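Local coordinates for protein exocyst complex component EXO70 (Saccharomyces cerevisiae, PDB 2B1E) that takes part in the secretory pathway as a subunit of the exocyst complex, which tethers secretory vesicles to sites of exocytosis, and contributes to assembly of that complex, at residues L285-K296 with A312-F323. Sequence-based numbering, arbitrary orientation.
Sequences LFRDAIDRIIKK and ATVDTMSRLRKF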
loop_
_atom_site.group_PDB
_atom_site.type_symbol
_atom_site.label_atom_id
_atom_site.label_comp_id
_atom_site.label_asym_id
_atom_site.label_seq_id
_atom_site.Cartn_x
_atom_site.Cartn_y
_atom_site.Cartn_z
ATOM N N LEU A 285 5.056 -6.873 3.188
ATOM C CA LEU A 285 4.534 -7.278 1.895
ATOM C C LEU A 285 5.646 -7.216 0.844
ATOM O O LEU A 285 5.742 -8.082 -0.026
ATOM C CB LEU A 285 3.371 -6.365 1.503
ATOM C CG LEU A 285 2.449 -6.858 0.390
ATOM C CD1 LEU A 285 1.900 -8.226 0.758
ATOM C CD2 LEU A 285 1.316 -5.859 0.181
ATOM N N PHE A 286 6.495 -6.197 0.946
ATOM C CA PHE A 286 7.602 -6.012 0.012
ATOM C C PHE A 286 8.754 -6.964 0.312
ATOM O O PHE A 286 9.245 -7.659 -0.579
ATOM C CB PHE A 286 8.089 -4.563 0.070
ATOM C CG PHE A 286 7.094 -3.575 -0.468
ATOM C CD1 PHE A 286 7.104 -3.223 -1.810
ATOM C CD2 PHE A 286 6.111 -3.039 0.358
ATOM C CE1 PHE A 286 6.148 -2.353 -2.326
ATOM C CE2 PHE A 286 5.150 -2.169 -0.148
ATOM C CZ PHE A 286 5.168 -1.826 -1.492
ATOM N N ARG A 287 9.182 -6.995 1.568
ATOM C CA ARG A 287 10.267 -7.877 1.971
ATOM C C ARG A 287 9.911 -9.311 1.579
ATOM O O ARG A 287 10.762 -10.073 1.119
ATOM C CB ARG A 287 10.480 -7.789 3.481
ATOM C CG ARG A 287 11.680 -8.562 3.991
ATOM C CD ARG A 287 11.750 -8.493 5.510
ATOM N NE ARG A 287 13.001 -9.024 6.048
ATOM C CZ ARG A 287 13.378 -10.298 5.978
ATOM N NH1 ARG A 287 12.603 -11.198 5.388
ATOM N NH2 ARG A 287 14.533 -10.675 6.513
ATOM N N ASP A 288 8.640 -9.664 1.752
ATOM C CA ASP A 288 8.155 -11.000 1.433
ATOM C C ASP A 288 8.266 -11.344 -0.045
ATOM O O ASP A 288 8.591 -12.478 -0.397
ATOM C CB ASP A 288 6.699 -11.156 1.876
ATOM C CG ASP A 288 6.139 -12.525 1.552
ATOM O OD1 ASP A 288 6.707 -13.531 2.029
ATOM O OD2 ASP A 288 5.131 -12.598 0.815
ATOM N N ALA A 289 7.981 -10.371 -0.907
ATOM C CA ALA A 289 8.059 -10.583 -2.350
ATOM C C ALA A 289 9.470 -11.003 -2.742
ATOM O O ALA A 289 9.655 -11.898 -3.568
ATOM C CB ALA A 289 7.673 -9.310 -3.092
ATOM N N ILE A 290 10.463 -10.354 -2.145
ATOM C CA ILE A 290 11.856 -10.668 -2.439
ATOM C C ILE A 290 12.201 -12.083 -1.980
ATOM O O ILE A 290 12.776 -12.863 -2.738
ATOM C CB ILE A 290 12.818 -9.654 -1.762
ATOM C CG1 ILE A 290 12.710 -8.287 -2.450
ATOM C CG2 ILE A 290 14.254 -10.161 -1.833
ATOM C CD1 ILE A 290 13.145 -8.284 -3.919
ATOM N N ASP A 291 11.841 -12.404 -0.740
ATOM C CA ASP A 291 12.101 -13.721 -0.162
ATOM C C ASP A 291 11.354 -14.802 -0.933
ATOM O O ASP A 291 11.837 -15.923 -1.094
ATOM C CB ASP A 291 11.677 -13.733 1.309
ATOM C CG ASP A 291 12.601 -12.908 2.185
ATOM O OD1 ASP A 291 13.304 -12.031 1.638
ATOM O OD2 ASP A 291 12.622 -13.126 3.416
ATOM N N ARG A 292 10.170 -14.451 -1.414
ATOM C CA ARG A 292 9.354 -15.371 -2.182
ATOM C C ARG A 292 10.083 -15.743 -3.479
ATOM O O ARG A 292 10.093 -16.901 -3.885
ATOM C CB ARG A 292 8.017 -14.710 -2.506
ATOM C CG ARG A 292 7.041 -15.603 -3.218
ATOM C CD ARG A 292 6.177 -14.783 -4.146
ATOM N NE ARG A 292 5.037 -15.546 -4.626
ATOM C CZ ARG A 292 4.028 -15.925 -3.852
ATOM N NH1 ARG A 292 4.026 -15.602 -2.561
ATOM N NH2 ARG A 292 3.027 -16.626 -4.364
ATOM N N ILE A 293 10.691 -14.752 -4.127
ATOM C CA ILE A 293 11.423 -14.985 -5.371
ATOM C C ILE A 293 12.639 -15.882 -5.135
ATOM O O ILE A 293 12.885 -16.824 -5.894
ATOM C CB ILE A 293 11.892 -13.654 -6.003
ATOM C CG1 ILE A 293 10.677 -12.778 -6.321
ATOM C CG2 ILE A 293 12.660 -13.930 -7.290
ATOM C CD1 ILE A 293 11.034 -11.364 -6.743
ATOM N N ILE A 294 13.400 -15.583 -4.085
ATOM C CA ILE A 294 14.578 -16.372 -3.740
ATOM C C ILE A 294 14.199 -17.831 -3.464
ATOM O O ILE A 294 14.943 -18.746 -3.812
ATOM C CB ILE A 294 15.297 -15.785 -2.499
ATOM C CG1 ILE A 294 15.803 -14.379 -2.821
ATOM C CG2 ILE A 294 16.465 -16.677 -2.090
ATOM C CD1 ILE A 294 16.416 -13.660 -1.642
ATOM N N LYS A 295 13.040 -18.047 -2.847
ATOM C CA LYS A 295 12.581 -19.400 -2.542
ATOM C C LYS A 295 12.078 -20.116 -3.788
ATOM O O LYS A 295 12.430 -21.268 -4.036
ATOM C CB LYS A 295 11.461 -19.369 -1.496
ATOM C CG LYS A 295 11.879 -18.798 -0.153
ATOM C CD LYS A 295 10.735 -18.873 0.847
ATOM C CE LYS A 295 11.132 -18.293 2.194
ATOM N NZ LYS A 295 9.994 -18.352 3.159
ATOM N N LYS A 296 11.243 -19.437 -4.565
ATOM C CA LYS A 296 10.711 -20.028 -5.786
ATOM C C LYS A 296 11.835 -20.342 -6.783
ATOM O O LYS A 296 11.879 -21.429 -7.350
ATOM C CB LYS A 296 9.691 -19.084 -6.428
ATOM C CG LYS A 296 8.372 -18.971 -5.672
ATOM C CD LYS A 296 7.502 -20.200 -5.908
ATOM C CE LYS A 296 6.162 -20.095 -5.187
ATOM N NZ LYS A 296 6.357 -20.022 -3.714
ATOM N N ALA A 312 9.018 -20.016 -11.482
ATOM C CA ALA A 312 9.490 -18.985 -10.563
ATOM C C ALA A 312 9.259 -17.644 -11.246
ATOM O O ALA A 312 8.739 -16.707 -10.652
ATOM C CB ALA A 312 10.981 -19.171 -10.258
ATOM N N THR A 313 9.633 -17.575 -12.515
ATOM C CA THR A 313 9.481 -16.356 -13.296
ATOM C C THR A 313 8.004 -16.020 -13.492
ATOM O O THR A 313 7.586 -14.888 -13.252
ATOM C CB THR A 313 10.195 -16.507 -14.659
ATOM O OG1 THR A 313 11.600 -16.678 -14.426
ATOM C CG2 THR A 313 9.978 -15.282 -15.536
ATOM N N VAL A 314 7.218 -17.005 -13.916
ATOM C CA VAL A 314 5.790 -16.790 -14.117
ATOM C C VAL A 314 5.186 -16.227 -12.831
ATOM O O VAL A 314 4.499 -15.213 -12.857
ATOM C CB VAL A 314 5.057 -18.106 -14.481
ATOM C CG1 VAL A 314 3.574 -17.831 -14.705
ATOM C CG2 VAL A 314 5.664 -18.716 -15.735
ATOM N N ASP A 315 5.463 -16.877 -11.705
ATOM C CA ASP A 315 4.935 -16.440 -10.417
ATOM C C ASP A 315 5.406 -15.045 -10.027
ATOM O O ASP A 315 4.609 -14.204 -9.607
ATOM C CB ASP A 315 5.341 -17.421 -9.314
ATOM C CG ASP A 315 4.704 -17.089 -7.970
ATOM O OD1 ASP A 315 3.501 -17.383 -7.795
ATOM O OD2 ASP A 315 5.402 -16.531 -7.092
ATOM N N THR A 316 6.708 -14.805 -10.152
ATOM C CA THR A 316 7.274 -13.513 -9.790
ATOM C C THR A 316 6.644 -12.341 -10.543
ATOM O O THR A 316 6.364 -11.301 -9.947
ATOM C CB THR A 316 8.808 -13.488 -10.014
ATOM O OG1 THR A 316 9.425 -14.482 -9.188
ATOM C CG2 THR A 316 9.385 -12.128 -9.642
ATOM N N MET A 317 6.414 -12.497 -11.841
ATOM C CA MET A 317 5.830 -11.400 -12.607
ATOM C C MET A 317 4.343 -11.212 -12.308
ATOM O O MET A 317 3.854 -10.082 -12.269
ATOM C CB MET A 317 6.065 -11.606 -14.102
ATOM C CG MET A 317 7.540 -11.537 -14.493
ATOM S SD MET A 317 8.437 -10.122 -13.798
ATOM C CE MET A 317 9.161 -10.814 -12.429
ATOM N N SER A 318 3.627 -12.308 -12.083
ATOM C CA SER A 318 2.210 -12.208 -11.759
ATOM C C SER A 318 2.116 -11.385 -10.475
ATOM O O SER A 318 1.283 -10.486 -10.352
ATOM C CB SER A 318 1.612 -13.597 -11.529
ATOM O OG SER A 318 0.223 -13.514 -11.248
ATOM N N ARG A 319 2.995 -11.697 -9.530
ATOM C CA ARG A 319 3.040 -11.000 -8.250
ATOM C C ARG A 319 3.306 -9.509 -8.450
ATOM O O ARG A 319 2.581 -8.664 -7.917
ATOM C CB ARG A 319 4.123 -11.620 -7.360
ATOM C CG ARG A 319 4.375 -10.892 -6.045
ATOM C CD ARG A 319 3.150 -10.872 -5.139
ATOM N NE ARG A 319 2.684 -12.210 -4.781
ATOM C CZ ARG A 319 1.683 -12.447 -3.938
ATOM N NH1 ARG A 319 1.045 -11.437 -3.363
ATOM N NH2 ARG A 319 1.312 -13.693 -3.670
ATOM N N LEU A 320 4.349 -9.186 -9.210
ATOM C CA LEU A 320 4.681 -7.790 -9.480
ATOM C C LEU A 320 3.530 -7.146 -10.252
ATOM O O LEU A 320 3.235 -5.958 -10.080
ATOM C CB LEU A 320 5.981 -7.693 -10.292
ATOM C CG LEU A 320 7.269 -8.118 -9.580
ATOM C CD1 LEU A 320 8.455 -7.979 -10.524
ATOM C CD2 LEU A 320 7.475 -7.260 -8.336
ATOM N N ARG A 321 2.881 -7.948 -11.092
ATOM C CA ARG A 321 1.755 -7.498 -11.903
ATOM C C ARG A 321 0.606 -7.062 -11.002
ATOM O O ARG A 321 -0.122 -6.123 -11.320
ATOM C CB ARG A 321 1.285 -8.634 -12.819
ATOM C CG ARG A 321 0.172 -8.256 -13.800
ATOM C CD ARG A 321 0.643 -7.193 -14.776
ATOM N NE ARG A 321 -0.135 -7.179 -16.014
ATOM C CZ ARG A 321 -1.326 -6.606 -16.162
ATOM N NH1 ARG A 321 -1.909 -5.978 -15.144
ATOM N NH2 ARG A 321 -1.937 -6.665 -17.338
ATOM N N LYS A 322 0.447 -7.749 -9.877
ATOM C CA LYS A 322 -0.616 -7.419 -8.939
ATOM C C LYS A 322 -0.212 -6.187 -8.133
ATOM O O LYS A 322 -1.049 -5.342 -7.809
ATOM C CB LYS A 322 -0.889 -8.602 -8.009
ATOM C CG LYS A 322 -1.229 -9.897 -8.741
ATOM C CD LYS A 322 -1.558 -11.026 -7.773
ATOM C CE LYS A 322 -1.624 -12.367 -8.488
ATOM N NZ LYS A 322 -2.586 -12.363 -9.626
ATOM N N PHE A 323 1.075 -6.093 -7.819
ATOM C CA PHE A 323 1.617 -4.962 -7.075
ATOM C C PHE A 323 1.344 -3.680 -7.859
ATOM O O PHE A 323 0.948 -2.666 -7.289
ATOM C CB PHE A 323 3.127 -5.127 -6.896
ATOM C CG PHE A 323 3.535 -5.685 -5.566
ATOM C CD1 PHE A 323 3.624 -4.861 -4.449
ATOM C CD2 PHE A 323 3.856 -7.033 -5.431
ATOM C CE1 PHE A 323 4.028 -5.370 -3.215
ATOM C CE2 PHE A 323 4.263 -7.552 -4.200
ATOM C CZ PHE A 323 4.350 -6.719 -3.091
#
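Between Arg292 and Asp315 runs the one salt bridge that crosses between segments 285-296 and 312-323, a case of charge pairing beside apolar packing. Arg292 NE donates to the syn lone pair of Asp315 OD2 at 2.7 Å in a nearly straight bond, with carboxylate and guanidinium nearly coplanar. With CG trans to the backbone N (chi1 -176°) and a bend at chi2, the Arg292 chain brings NE to the carboxylate. Over one face of this guanidinium lies Arg319 NH2, 3.5 Å from Arg292 NH2, a like-charged approach that the carboxylate probably helps to offset. A leucine in place of Arg292 would probably leave Asp315 without its ionic mate and Arg319 without the flat group it now rests against.

The segments belong to helices 268-299 and 311-323, consecutive antiparallel neighbours in the long, all-helical rod of Exo70; over residues 285-296 and 312-323 the axes run at 167° and come within 9.6 Å.

Apolar packing takes over on the buried side. Phe323 reaches across to Ala289 CB, which sits 4.0 Å from Phe323 CE2, while Phe323 CE1 lies over a face of the Phe286 ring, the two planes inclined at 47°. Phe244 and Phe371 extend this aromatic cluster, edge-to-face with Phe323 and Phe286 respectively. Farther along, Ile293 CD1 presses tightly on Thr316 CG2 at 3.4 Å, and the Thr316 hydroxyl turns back to Ala312 O. Where the helices draw closest, Lys296 CB meets Ala312 CB at 4.0 Å.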